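DNA repair protein rhp9/CRB2 (Schizosaccharomyces pombe, PDB 2FHD) probably recognises methylated histone H4 through its tandem tudor domains, as part of the DNA damage response of fission yeast. Local coordinates at residues D136-F139 with S140-K143. Numbering follows the deposited sequence.
Sequences DLSF and STLK
The hydroxyl of Ser138 is gripped by two others: its OG lies 3.1 Å from OG1 of Thr141 in a hydrogen bond, and 3.3 Å from OG of Ser140 in a weak one. The three hydroxyls form a short chain, with Ser138 in the middle, alongside a type I beta turn that runs from Ser138 to Thr141, in a loop that follows helix 126-129. Within the turn, Thr141 N reaches back to Ser138 O at 3.0 Å, but the angle at the hydrogen is 125°, so this closing bond is weak and the side-chain bridge supplements it. With chi1 at 61°, Ser138 places OG between its own N and carbonyl carbon, where it faces the residues that complete the turn. Serine suits this place because its short arm carries a hydroxyl able to give and accept. Threonine joins a hydroxyl to an aliphatic part: OG1 of Thr141 bonds to Ser138, while the side chain also packs on Leu28 of strand 23-32. Phe139 occupies a turn corner; its side chain starts away from the following residues, chi1 of -163° sets CG anti to the backbone N, and the residue is exposed. Thr141 OG1 also accepts a weak hydrogen bond from Arg61 NH2, and its bond to Ser138 OG may run in either direction, so the side chain that joins the two ends of the turn is also tied to the first tudor domain.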
ATOM      1  N   ASP A 136      15.451  -7.195 -22.737  1.00 28.88           N
ATOM      2  CA  ASP A 136      15.704  -7.483 -21.353  1.00 30.77           C
ATOM      3  C   ASP A 136      16.088  -6.161 -20.659  1.00 31.12           C
ATOM      4  O   ASP A 136      16.576  -5.216 -21.329  1.00 31.09           O
ATOM      5  CB  ASP A 136      16.816  -8.580 -21.234  1.00 31.05           C
ATOM      6  CG  ASP A 136      16.291 -10.019 -21.573  1.00 36.33           C
ATOM      7  OD1 ASP A 136      15.187 -10.428 -21.186  1.00 38.64           O
ATOM      8  OD2 ASP A 136      17.001 -10.801 -22.218  1.00 46.02           O
ATOM      9  N   LEU A 137      15.856  -6.095 -19.345  0.50 31.14           N
ATOM     10  CA  LEU A 137      16.334  -4.986 -18.522  0.50 31.85           C
ATOM     11  C   LEU A 137      17.839  -4.741 -18.717  0.50 32.55           C
ATOM     12  O   LEU A 137      18.655  -5.682 -18.734  0.50 32.59           O
ATOM     13  CB  LEU A 137      16.077  -5.263 -17.043  0.50 31.56           C
ATOM     14  CG  LEU A 137      14.648  -5.460 -16.512  0.50 32.31           C
ATOM     15  CD1 LEU A 137      14.749  -5.556 -14.983  0.50 31.77           C
ATOM     16  CD2 LEU A 137      13.666  -4.337 -16.959  0.50 27.49           C
ATOM     17  N   SER A 138      18.197  -3.479 -18.858  1.00 32.29           N
ATOM     18  CA  SER A 138      19.573  -3.099 -18.969  1.00 33.52           C
ATOM     19  C   SER A 138      20.172  -2.771 -17.601  1.00 34.15           C
ATOM     20  O   SER A 138      19.461  -2.319 -16.702  1.00 34.84           O
ATOM     21  CB  SER A 138      19.614  -1.874 -19.848  1.00 33.62           C
ATOM     22  OG  SER A 138      18.877  -0.866 -19.215  1.00 35.05           O
ATOM     23  N   PHE A 139      21.482  -2.991 -17.448  1.00 35.65           N
ATOM     24  CA  PHE A 139      22.258  -2.535 -16.280  1.00 35.93           C
ATOM     25  C   PHE A 139      21.963  -1.097 -15.832  1.00 37.18           C
ATOM     26  O   PHE A 139      21.768  -0.858 -14.633  1.00 35.17           O
ATOM     27  CB  PHE A 139      23.752  -2.569 -16.546  1.00 36.27           C
ATOM     28  CG  PHE A 139      24.547  -2.506 -15.299  1.00 36.02           C
ATOM     29  CD1 PHE A 139      24.546  -3.604 -14.402  1.00 38.51           C
ATOM     30  CD2 PHE A 139      25.238  -1.338 -14.960  1.00 38.60           C
ATOM     31  CE1 PHE A 139      25.271  -3.557 -13.220  1.00 34.08           C
ATOM     32  CE2 PHE A 139      25.949  -1.277 -13.774  1.00 36.28           C
ATOM     33  CZ  PHE A 139      25.951  -2.396 -12.911  1.00 36.78           C
ATOM     34  N   SER A 140      21.959  -0.148 -16.777  1.00 38.52           N
ATOM     35  CA  SER A 140      21.601   1.251 -16.404  1.00 40.93           C
ATOM     36  C   SER A 140      20.271   1.403 -15.656  1.00 41.55           C
ATOM     37  O   SER A 140      20.196   2.283 -14.816  1.00 41.36           O
ATOM     38  CB  SER A 140      21.638   2.230 -17.573  1.00 40.82           C
ATOM     39  OG  SER A 140      20.922   1.703 -18.648  1.00 42.06           O
ATOM     40  N   THR A 141      19.266   0.540 -15.887  1.00 42.42           N
ATOM     41  CA  THR A 141      18.115   0.428 -14.944  1.00 44.38           C
ATOM     42  C   THR A 141      18.525  -0.193 -13.564  1.00 44.19           C
ATOM     43  O   THR A 141      19.015  -1.304 -13.482  1.00 42.60           O
ATOM     44  CB  THR A 141      16.895  -0.314 -15.628  1.00 44.70           C
ATOM     45  OG1 THR A 141      16.823   0.017 -17.032  1.00 45.00           O
ATOM     46  CG2 THR A 141      15.567   0.058 -14.937  1.00 42.92           C
ATOM     47  N   LEU A 142      18.354   0.563 -12.471  1.00 48.85           N
ATOM     48  CA  LEU A 142      19.149   0.344 -11.075  1.00 49.32           C
ATOM     49  C   LEU A 142      19.359   1.689 -10.132  1.00 49.89           C
ATOM     50  O   LEU A 142      20.098   2.600 -10.574  1.00 49.73           O
ATOM     51  CB  LEU A 142      20.519  -0.410 -11.253  1.00 47.29           C
ATOM     52  CG  LEU A 142      21.389  -0.182  -9.968  1.00 51.56           C
ATOM     53  CD1 LEU A 142      22.414  -1.352  -9.601  1.00 57.09           C
ATOM     54  CD2 LEU A 142      22.014   1.285  -9.684  1.00 41.90           C
ATOM     55  N   LYS A 143      18.768   1.851  -8.897  1.00 49.38           N
ATOM     56  CA  LYS A 143      17.722   1.014  -8.195  1.00 48.35           C
ATOM     57  C   LYS A 143      17.901   0.487  -6.745  1.00 47.69           C
ATOM     58  O   LYS A 143      18.909  -0.133  -6.377  1.00 47.28           O
ATOM     59  CB  LYS A 143      17.025  -0.013  -9.089  1.00 48.34           C
ATOM     60  CG  LYS A 143      15.912   0.737  -9.924  1.00 49.42           C
ATOM     61  CD  LYS A 143      14.962  -0.119 -10.713  1.00 41.47           C
ATOM     62  CE  LYS A 143      14.424  -1.146  -9.861  1.00 38.00           C
ATOM     63  NZ  LYS A 143      15.361  -2.259 -10.214  1.00 48.02           N
TER